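Local coordinates for methyltransferase-like protein 5 (Pyrococcus horikoshii, PDB 1WY7) that probably transfers methyl groups from S-adenosylmethionine to a nucleic acid, perhaps RNA, and here holds S-adenosyl-L-homocysteine, at residues A[51-56]-A[113-119]; A[74-80]-A[98-104]. All coordinates share one frame; numbering follows the deposited sequence.

Contacts 1 and 2 belong to one sheet. Strands 52-56 and 74-79 are neighbours in it, so the sheet runs 99-103, 74-79, 52-56, 115-118 through the two contacts. The contact centres lie about 10 Å apart. The seam between them is tight: V53 O is 2.7 Å from I76 N, and V53 N is 2.9 Å from E74 O, both probable hydrogen bonds. Along the chain, contact 2 is nested inside the loop that contact 1 closes. Both contacts supply residues to the S-adenosyl-L-homocysteine pocket at or just past the C-terminal ends of their strands: contact 1 gives N119, and contact 2 gives E79, V80 and G104.

Contact 1 of 2, residues A[51-56]-A[113-119]; sequences KVVADL and VDIVIMN
V53, A54 and D55 pair in parallel with I115, V116 and I117, on strands whose axes approach to 4.7 Å at an angle of 28°. V52 O takes two backbone bonds, from D114 N and I115 N. The D114 carboxylate accepts a third bond, from V52 N to OD2 (2.9 Å, 170°), on its anti side. This ties down the start of the strand pair.

On one face, I117 CD1 packs on V53 CG1 at 3.8 Å, the two side chains crossing at about a right angle. I117 CG1 sits between its own backbone N and carbonyl carbon (chi1 61°), close against V53. On the other face, both V113 methyls press on A54 CB, CG1 at 3.8 Å.

These are central strands of the seven-stranded methyltransferase sheet. Helix 62-69 packs on D55 and I117, and helix 131-140 on V116, L56 and M118. L56 CD2 touches V116 CG1 and SE of M118, a selenomethionine, each at 3.9 Å; L56 crosses V116 at about a right angle. D55 points the opposite way, where its OD1 is held by S64.

Past the pairing, a water links L56 O and N119 N, 3.0 Å from each. N119 opens the NPPF motif known from N6-adenine methyltransferases. T30 and Y28 hydrogen-bond its amide; the nearest atoms of the side chain and the bound S-adenosyl-L-homocysteine are about 4 Å apart.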
ATOM      1  N   LYS A  51       3.760  -5.660  14.699  1.00 37.11           N
ATOM      2  CA  LYS A  51       2.942  -4.453  14.630  1.00 35.98           C
ATOM      3  C   LYS A  51       1.540  -4.683  14.067  1.00 34.70           C
ATOM      4  O   LYS A  51       1.307  -5.636  13.316  1.00 31.67           O
ATOM      5  CB  LYS A  51       3.650  -3.406  13.768  1.00 36.74           C
ATOM      6  CG  LYS A  51       5.070  -3.103  14.203  1.00 38.77           C
ATOM      7  CD  LYS A  51       5.115  -2.278  15.474  1.00 39.74           C
ATOM      8  CE  LYS A  51       6.561  -1.967  15.855  1.00 40.85           C
ATOM      9  NZ  LYS A  51       6.666  -0.766  16.732  1.00 42.50           N
ATOM     10  N   VAL A  52       0.611  -3.808  14.445  1.00 33.57           N
ATOM     11  CA  VAL A  52      -0.753  -3.869  13.926  1.00 32.53           C
ATOM     12  C   VAL A  52      -0.687  -2.994  12.680  1.00 30.10           C
ATOM     13  O   VAL A  52      -0.465  -1.786  12.768  1.00 30.18           O
ATOM     14  CB  VAL A  52      -1.779  -3.290  14.932  1.00 32.55           C
ATOM     15  CG1 VAL A  52      -3.174  -3.322  14.326  1.00 33.67           C
ATOM     16  CG2 VAL A  52      -1.761  -4.108  16.210  1.00 32.49           C
ATOM     17  N   VAL A  53      -0.851  -3.611  11.519  1.00 28.98           N
ATOM     18  CA  VAL A  53      -0.753  -2.888  10.255  1.00 27.53           C
ATOM     19  C   VAL A  53      -2.045  -2.727   9.472  1.00 28.71           C
ATOM     20  O   VAL A  53      -2.827  -3.669   9.341  1.00 28.01           O
ATOM     21  CB  VAL A  53       0.272  -3.572   9.301  1.00 25.42           C
ATOM     22  CG1 VAL A  53       0.386  -2.779   7.996  1.00 16.64           C
ATOM     23  CG2 VAL A  53       1.627  -3.695   9.990  1.00 24.59           C
ATOM     24  N   ALA A  54      -2.250  -1.527   8.938  1.00 27.85           N
ATOM     25  CA  ALA A  54      -3.419  -1.263   8.116  1.00 27.98           C
ATOM     26  C   ALA A  54      -2.927  -1.144   6.679  1.00 26.55           C
ATOM     27  O   ALA A  54      -1.964  -0.421   6.402  1.00 27.29           O
ATOM     28  CB  ALA A  54      -4.112   0.038   8.560  1.00 27.91           C
ATOM     29  N   ASP A  55      -3.574  -1.874   5.776  1.00 25.20           N
ATOM     30  CA  ASP A  55      -3.235  -1.852   4.354  1.00 24.63           C
ATOM     31  C   ASP A  55      -4.402  -1.125   3.666  1.00 24.70           C
ATOM     32  O   ASP A  55      -5.450  -1.720   3.417  1.00 22.34           O
ATOM     33  CB  ASP A  55      -3.097  -3.295   3.844  1.00 21.88           C
ATOM     34  CG  ASP A  55      -2.713  -3.376   2.383  1.00 25.69           C
ATOM     35  OD1 ASP A  55      -2.573  -4.519   1.865  1.00 20.12           O
ATOM     36  OD2 ASP A  55      -2.544  -2.307   1.739  1.00 26.83           O
ATOM     37  N   LEU A  56      -4.218   0.161   3.378  1.00 24.55           N
ATOM     38  CA  LEU A  56      -5.269   0.962   2.746  1.00 26.24           C
ATOM     39  C   LEU A  56      -5.284   0.737   1.241  1.00 27.33           C
ATOM     40  O   LEU A  56      -4.255   0.897   0.565  1.00 26.42           O
ATOM     41  CB  LEU A  56      -5.069   2.444   3.099  1.00 27.21           C
ATOM     42  CG  LEU A  56      -5.654   2.923   4.443  1.00 30.14           C
ATOM     43  CD1 LEU A  56      -5.569   1.851   5.504  1.00 28.01           C
ATOM     44  CD2 LEU A  56      -4.938   4.187   4.896  1.00 31.24           C
ATOM     45  N   VAL A 113      -4.023   2.185  14.322  1.00 43.92           N
ATOM     46  CA  VAL A 113      -3.080   1.092  14.105  1.00 39.79           C
ATOM     47  C   VAL A 113      -1.661   1.584  14.377  1.00 40.22           C
ATOM     48  O   VAL A 113      -1.450   2.776  14.614  1.00 39.56           O
ATOM     49  CB  VAL A 113      -3.137   0.599  12.644  1.00 38.70           C
ATOM     50  CG1 VAL A 113      -4.545   0.128  12.297  1.00 35.80           C
ATOM     51  CG2 VAL A 113      -2.711   1.718  11.711  1.00 34.86           C
ATOM     52  N   ASP A 114      -0.691   0.673  14.335  1.00 39.79           N
ATOM     53  CA  ASP A 114       0.716   1.034  14.551  1.00 39.04           C
ATOM     54  C   ASP A 114       1.349   1.564  13.270  1.00 38.54           C
ATOM     55  O   ASP A 114       2.094   2.551  13.291  1.00 39.70           O
ATOM     56  CB  ASP A 114       1.550  -0.175  15.002  1.00 39.53           C
ATOM     57  CG  ASP A 114       1.196  -0.663  16.398  1.00 42.35           C
ATOM     58  OD1 ASP A 114       0.994   0.181  17.299  1.00 44.49           O
ATOM     59  OD2 ASP A 114       1.142  -1.899  16.596  1.00 39.07           O
ATOM     60  N   ILE A 115       1.058   0.898  12.155  1.00 36.07           N
ATOM     61  CA  ILE A 115       1.634   1.276  10.871  1.00 33.05           C
ATOM     62  C   ILE A 115       0.639   1.208   9.713  1.00 32.06           C
ATOM     63  O   ILE A 115      -0.263   0.378   9.689  1.00 31.49           O
ATOM     64  CB  ILE A 115       2.861   0.342  10.494  1.00 33.88           C
ATOM     65  CG1 ILE A 115       4.132   0.759  11.238  1.00 35.91           C
ATOM     66  CG2 ILE A 115       3.165   0.414   9.005  1.00 31.04           C
ATOM     67  CD1 ILE A 115       4.195   0.298  12.639  1.00 38.18           C
ATOM     68  N   VAL A 116       0.816   2.100   8.749  1.00 30.53           N
ATOM     69  CA  VAL A 116      -0.001   2.070   7.557  1.00 28.33           C
ATOM     70  C   VAL A 116       0.927   1.801   6.367  1.00 28.01           C
ATOM     71  O   VAL A 116       2.000   2.393   6.264  1.00 28.51           O
ATOM     72  CB  VAL A 116      -0.718   3.416   7.262  1.00 25.94           C
ATOM     73  CG1 VAL A 116      -1.287   3.359   5.864  1.00 20.20           C
ATOM     74  CG2 VAL A 116      -1.836   3.699   8.277  1.00 23.30           C
ATOM     75  N   ILE A 117       0.519   0.897   5.487  1.00 25.96           N
ATOM     76  CA  ILE A 117       1.260   0.638   4.263  1.00 25.54           C
ATOM     77  C   ILE A 117       0.192   0.750   3.190  1.00 25.95           C
ATOM     78  O   ILE A 117      -0.949   0.334   3.408  1.00 26.58           O
ATOM     79  CB  ILE A 117       1.899  -0.764   4.236  1.00 24.85           C
ATOM     80  CG1 ILE A 117       0.824  -1.852   4.335  1.00 25.11           C
ATOM     81  CG2 ILE A 117       2.916  -0.869   5.369  1.00 24.62           C
ATOM     82  CD1 ILE A 117       1.392  -3.285   4.379  1.00 29.75           C
HETATM   83  N   MSE A 118       0.536   1.339   2.051  1.00 25.23           N
HETATM   84  CA  MSE A 118      -0.447   1.482   1.000  1.00 26.52           C
HETATM   85  C   MSE A 118       0.117   1.811  -0.373  1.00 26.42           C
HETATM   86  O   MSE A 118       1.158   2.460  -0.505  1.00 25.06           O
HETATM   87  CB  MSE A 118      -1.495   2.556   1.390  1.00 26.20           C
HETATM   88  CG  MSE A 118      -0.944   3.966   1.678  1.00 29.27           C
HETATM   89 SE   MSE A 118      -2.249   5.146   2.182  1.00 33.59          SE
HETATM   90  CE  MSE A 118      -1.371   6.660   2.096  1.00 29.58           C
ATOM     91  N   ASN A 119      -0.596   1.330  -1.385  1.00 25.72           N
ATOM     92  CA  ASN A 119      -0.308   1.574  -2.795  1.00 26.93           C
ATOM     93  C   ASN A 119      -1.648   2.181  -3.215  1.00 27.88           C
ATOM     94  O   ASN A 119      -2.446   1.532  -3.890  1.00 26.33           O
ATOM     95  CB  ASN A 119      -0.071   0.246  -3.533  1.00 26.59           C
ATOM     96  CG  ASN A 119       0.212   0.433  -5.016  1.00 29.99           C
ATOM     97  OD1 ASN A 119       0.347  -0.540  -5.753  1.00 34.28           O
ATOM     98  ND2 ASN A 119       0.306   1.678  -5.459  1.00 33.34           N
TER
HETATM   99  O   HOH W   1      -2.530  -0.986  -1.020  1.00 27.63           O

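Contact 2 of 2, residues A[74-80]-A[98-104]; sequences EVICVEV and KFKVFIG. With SAH (S-adenosyl-L-homocysteine), chain E.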
ATOM      1  N   GLU A  74      -0.838  -8.426  13.067  1.00 37.24           N
ATOM      2  CA  GLU A  74      -2.114  -8.512  12.368  1.00 37.23           C
ATOM      3  C   GLU A  74      -2.198  -7.415  11.329  1.00 36.18           C
ATOM      4  O   GLU A  74      -1.534  -6.382  11.437  1.00 34.36           O
ATOM      5  CB  GLU A  74      -3.298  -8.366  13.329  1.00 40.79           C
ATOM      6  CG  GLU A  74      -3.466  -6.986  13.937  1.00 48.79           C
ATOM      7  CD  GLU A  74      -4.804  -6.816  14.666  1.00 53.86           C
ATOM      8  OE1 GLU A  74      -5.863  -6.926  14.007  1.00 56.53           O
ATOM      9  OE2 GLU A  74      -4.801  -6.575  15.893  1.00 56.23           O
ATOM     10  N   VAL A  75      -3.019  -7.642  10.314  1.00 33.13           N
ATOM     11  CA  VAL A  75      -3.196  -6.660   9.270  1.00 32.40           C
ATOM     12  C   VAL A  75      -4.680  -6.389   9.085  1.00 32.74           C
ATOM     13  O   VAL A  75      -5.507  -7.308   9.157  1.00 30.82           O
ATOM     14  CB  VAL A  75      -2.594  -7.158   7.939  1.00 32.71           C
ATOM     15  CG1 VAL A  75      -2.897  -6.160   6.816  1.00 32.16           C
ATOM     16  CG2 VAL A  75      -1.086  -7.349   8.092  1.00 28.19           C
ATOM     17  N   ILE A  76      -5.026  -5.119   8.894  1.00 31.26           N
ATOM     18  CA  ILE A  76      -6.415  -4.763   8.659  1.00 29.57           C
ATOM     19  C   ILE A  76      -6.469  -4.256   7.222  1.00 28.52           C
ATOM     20  O   ILE A  76      -5.909  -3.216   6.881  1.00 28.07           O
ATOM     21  CB  ILE A  76      -6.925  -3.703   9.663  1.00 29.71           C
ATOM     22  CG1 ILE A  76      -6.749  -4.228  11.093  1.00 30.45           C
ATOM     23  CG2 ILE A  76      -8.421  -3.433   9.423  1.00 25.85           C
ATOM     24  CD1 ILE A  76      -7.223  -3.267  12.196  1.00 31.44           C
ATOM     25  N   CYS A  77      -7.125  -5.036   6.377  1.00 29.02           N
ATOM     26  CA  CYS A  77      -7.239  -4.732   4.967  1.00 30.49           C
ATOM     27  C   CYS A  77      -8.442  -3.847   4.672  1.00 31.83           C
ATOM     28  O   CYS A  77      -9.584  -4.230   4.932  1.00 31.70           O
ATOM     29  CB  CYS A  77      -7.325  -6.048   4.192  1.00 29.49           C
ATOM     30  SG  CYS A  77      -6.023  -7.226   4.686  1.00 28.06           S
ATOM     31  N   VAL A  78      -8.173  -2.652   4.153  1.00 30.94           N
ATOM     32  CA  VAL A  78      -9.227  -1.704   3.819  1.00 30.35           C
ATOM     33  C   VAL A  78      -9.354  -1.670   2.314  1.00 30.72           C
ATOM     34  O   VAL A  78      -8.410  -1.300   1.618  1.00 29.71           O
ATOM     35  CB  VAL A  78      -8.903  -0.281   4.317  1.00 30.47           C
ATOM     36  CG1 VAL A  78     -10.028   0.662   3.927  1.00 28.66           C
ATOM     37  CG2 VAL A  78      -8.722  -0.277   5.828  1.00 28.33           C
ATOM     38  N   GLU A  79     -10.524  -2.056   1.822  1.00 29.71           N
ATOM     39  CA  GLU A  79     -10.785  -2.108   0.391  1.00 31.36           C
ATOM     40  C   GLU A  79     -12.271  -1.849   0.117  1.00 32.83           C
ATOM     41  O   GLU A  79     -13.138  -2.442   0.759  1.00 32.87           O
ATOM     42  CB  GLU A  79     -10.378  -3.486  -0.129  1.00 30.28           C
ATOM     43  CG  GLU A  79     -10.848  -3.817  -1.524  1.00 30.36           C
ATOM     44  CD  GLU A  79     -10.313  -2.854  -2.550  1.00 30.54           C
ATOM     45  OE1 GLU A  79      -9.084  -2.635  -2.591  1.00 29.49           O
ATOM     46  OE2 GLU A  79     -11.124  -2.321  -3.319  1.00 29.42           O
ATOM     47  N   VAL A  80     -12.564  -0.977  -0.848  1.00 33.96           N
ATOM     48  CA  VAL A  80     -13.951  -0.634  -1.173  1.00 34.06           C
ATOM     49  C   VAL A  80     -14.655  -1.646  -2.071  1.00 34.87           C
ATOM     50  O   VAL A  80     -15.882  -1.726  -2.077  1.00 34.08           O
ATOM     51  CB  VAL A  80     -14.039   0.744  -1.878  1.00 33.18           C
ATOM     52  CG1 VAL A  80     -13.436   0.655  -3.268  1.00 32.40           C
ATOM     53  CG2 VAL A  80     -15.493   1.214  -1.954  1.00 31.80           C
ATOM     54  N   LYS A  98      -5.272 -13.923  11.217  1.00 41.93           N
ATOM     55  CA  LYS A  98      -4.301 -12.863  11.485  1.00 42.37           C
ATOM     56  C   LYS A  98      -4.603 -11.562  10.722  1.00 41.88           C
ATOM     57  O   LYS A  98      -3.889 -10.568  10.866  1.00 40.25           O
ATOM     58  CB  LYS A  98      -2.878 -13.352  11.154  1.00 44.10           C
ATOM     59  CG  LYS A  98      -2.350 -14.418  12.114  1.00 46.96           C
ATOM     60  CD  LYS A  98      -0.963 -14.937  11.724  1.00 50.46           C
ATOM     61  CE  LYS A  98       0.122 -13.852  11.765  1.00 51.86           C
ATOM     62  NZ  LYS A  98       0.350 -13.260  13.123  1.00 54.22           N
ATOM     63  N   PHE A  99      -5.661 -11.571   9.916  1.00 40.07           N
ATOM     64  CA  PHE A  99      -6.041 -10.388   9.154  1.00 38.33           C
ATOM     65  C   PHE A  99      -7.537 -10.097   9.245  1.00 37.39           C
ATOM     66  O   PHE A  99      -8.345 -10.997   9.436  1.00 35.55           O
ATOM     67  CB  PHE A  99      -5.651 -10.546   7.684  1.00 34.70           C
ATOM     68  CG  PHE A  99      -6.469 -11.558   6.934  1.00 34.31           C
ATOM     69  CD1 PHE A  99      -7.658 -11.193   6.317  1.00 33.65           C
ATOM     70  CD2 PHE A  99      -6.051 -12.876   6.841  1.00 32.89           C
ATOM     71  CE1 PHE A  99      -8.413 -12.119   5.621  1.00 33.48           C
ATOM     72  CE2 PHE A  99      -6.803 -13.812   6.146  1.00 33.85           C
ATOM     73  CZ  PHE A  99      -7.985 -13.432   5.534  1.00 33.32           C
ATOM     74  N   LYS A 100      -7.892  -8.825   9.130  1.00 36.78           N
ATOM     75  CA  LYS A 100      -9.286  -8.417   9.159  1.00 36.74           C
ATOM     76  C   LYS A 100      -9.571  -7.614   7.904  1.00 35.90           C
ATOM     77  O   LYS A 100      -8.666  -7.017   7.324  1.00 35.73           O
ATOM     78  CB  LYS A 100      -9.596  -7.581  10.403  1.00 37.72           C
ATOM     79  CG  LYS A 100      -9.434  -8.359  11.704  1.00 44.18           C
ATOM     80  CD  LYS A 100     -10.115  -7.665  12.862  1.00 47.96           C
ATOM     81  CE  LYS A 100      -9.560  -6.271  13.076  1.00 52.44           C
ATOM     82  NZ  LYS A 100      -8.131  -6.285  13.490  1.00 53.95           N
ATOM     83  N   VAL A 101     -10.829  -7.603   7.481  1.00 34.64           N
ATOM     84  CA  VAL A 101     -11.193  -6.874   6.280  1.00 32.37           C
ATOM     85  C   VAL A 101     -12.281  -5.837   6.495  1.00 33.49           C
ATOM     86  O   VAL A 101     -13.332  -6.120   7.077  1.00 33.78           O
ATOM     87  CB  VAL A 101     -11.652  -7.825   5.167  1.00 29.69           C
ATOM     88  CG1 VAL A 101     -11.922  -7.044   3.898  1.00 25.19           C
ATOM     89  CG2 VAL A 101     -10.572  -8.873   4.918  1.00 29.70           C
ATOM     90  N   PHE A 102     -12.005  -4.620   6.037  1.00 32.46           N
ATOM     91  CA  PHE A 102     -12.973  -3.540   6.130  1.00 31.45           C
ATOM     92  C   PHE A 102     -13.351  -3.149   4.707  1.00 32.61           C
ATOM     93  O   PHE A 102     -12.566  -2.544   3.977  1.00 30.92           O
ATOM     94  CB  PHE A 102     -12.416  -2.322   6.872  1.00 28.98           C
ATOM     95  CG  PHE A 102     -13.344  -1.120   6.852  1.00 29.44           C
ATOM     96  CD1 PHE A 102     -13.294  -0.194   5.807  1.00 27.45           C
ATOM     97  CD2 PHE A 102     -14.288  -0.931   7.865  1.00 30.00           C
ATOM     98  CE1 PHE A 102     -14.160   0.896   5.767  1.00 28.99           C
ATOM     99  CE2 PHE A 102     -15.169   0.159   7.837  1.00 30.24           C
ATOM    100  CZ  PHE A 102     -15.104   1.076   6.784  1.00 30.70           C
ATOM    101  N   ILE A 103     -14.562  -3.524   4.314  1.00 34.00           N
ATOM    102  CA  ILE A 103     -15.072  -3.222   2.983  1.00 32.38           C
ATOM    103  C   ILE A 103     -15.866  -1.921   3.041  1.00 33.68           C
ATOM    104  O   ILE A 103     -16.978  -1.881   3.573  1.00 33.69           O
ATOM    105  CB  ILE A 103     -16.014  -4.328   2.492  1.00 32.11           C
ATOM    106  CG1 ILE A 103     -15.327  -5.687   2.611  1.00 31.39           C
ATOM    107  CG2 ILE A 103     -16.458  -4.039   1.049  1.00 31.25           C
ATOM    108  CD1 ILE A 103     -16.188  -6.832   2.119  1.00 31.52           C
ATOM    109  N   GLY A 104     -15.296  -0.859   2.492  1.00 32.97           N
ATOM    110  CA  GLY A 104     -15.966   0.428   2.498  1.00 33.30           C
ATOM    111  C   GLY A 104     -14.956   1.448   2.029  1.00 34.21           C
ATOM    112  O   GLY A 104     -13.816   1.082   1.755  1.00 33.77           O
TER
HETATM  113  N   SAH E1001      -3.389  -4.984  -5.489  1.00 49.91           N
HETATM  114  CA  SAH E1001      -2.680  -3.868  -4.829  1.00 50.93           C
HETATM  115  CB  SAH E1001      -3.695  -2.729  -4.644  1.00 47.39           C
HETATM  116  CG  SAH E1001      -3.602  -1.893  -5.871  1.00 45.85           C
HETATM  117  SD  SAH E1001      -4.638  -0.452  -6.186  1.00 42.13           S
HETATM  118  C   SAH E1001      -2.085  -4.418  -3.561  1.00 51.79           C
HETATM  119  O   SAH E1001      -1.916  -5.674  -3.474  1.00 52.57           O
HETATM  120  OXT SAH E1001      -1.818  -3.533  -2.681  1.00 50.06           O
HETATM  121  C5' SAH E1001      -5.351   0.024  -4.626  1.00 42.38           C
HETATM  122  C4' SAH E1001      -6.810  -0.344  -4.315  1.00 38.73           C
HETATM  123  O4' SAH E1001      -7.512   0.840  -3.861  1.00 37.04           O
HETATM  124  C3' SAH E1001      -7.671  -0.796  -5.496  1.00 37.81           C
HETATM  125  O3' SAH E1001      -7.753  -2.226  -5.331  1.00 35.00           O
HETATM  126  C2' SAH E1001      -9.060  -0.174  -5.277  1.00 35.76           C
HETATM  127  O2' SAH E1001     -10.238  -0.939  -5.396  1.00 33.23           O
HETATM  128  C1' SAH E1001      -8.889   0.549  -3.930  1.00 36.68           C
HETATM  129  N9  SAH E1001      -9.635   1.793  -3.811  1.00 38.09           N
HETATM  130  C8  SAH E1001      -9.868   2.797  -4.735  1.00 37.31           C
HETATM  131  N7  SAH E1001     -10.576   3.794  -4.268  1.00 37.18           N
HETATM  132  C5  SAH E1001     -10.834   3.437  -2.948  1.00 37.77           C
HETATM  133  C6  SAH E1001     -11.532   4.070  -1.883  1.00 36.07           C
HETATM  134  N6  SAH E1001     -12.122   5.276  -2.032  1.00 38.76           N
HETATM  135  N1  SAH E1001     -11.619   3.449  -0.660  1.00 35.81           N
HETATM  136  C2  SAH E1001     -11.018   2.244  -0.512  1.00 37.11           C
HETATM  137  N3  SAH E1001     -10.325   1.544  -1.440  1.00 39.36           N
HETATM  138  C4  SAH E1001     -10.264   2.202  -2.653  1.00 38.06           C
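The F102 ring lies alongside V78, both side chains pointing the same way. V78 CG1 approaches ring atom CD1 obliquely, at 3.9 Å. F109 also meets this ring, the planes at about 60°. The F99 ring is on the other side of the sheet, with V101 CG2 in plane at its edge. Helix 82-91 packs on F99 and V101 there.

The strands run parallel, joined through helix 82-91 as a beta-alpha-beta unit. C77 is gripped twice: its N bonds to K100 O at 2.7 Å, and its O accepts from F102 N at 2.7 Å, nearly straight at 177°. K100 runs alongside I76, and its bends at chi3 and chi4 bring NZ to 3.4 Å from I76 CD1 and to a salt bridge with E74 OE1. That bridge is modelled so short that its exact length is doubtful.

At the far end the E79 carboxylate grips the ribose of S-adenosyl-L-homocysteine with both oxygens. O2' donates to OE2 at 2.6 Å and O3' to OE1 at 3.1 Å. G59 N and D81 N also bond to this carboxylate and would hold its orientation. V80 CB lies 3.6 Å from adenine C2. An acidic residue near the C-terminal end of the fold's second strand, binding the ribose hydroxyls, is characteristic of Rossmann-like methyltransferases.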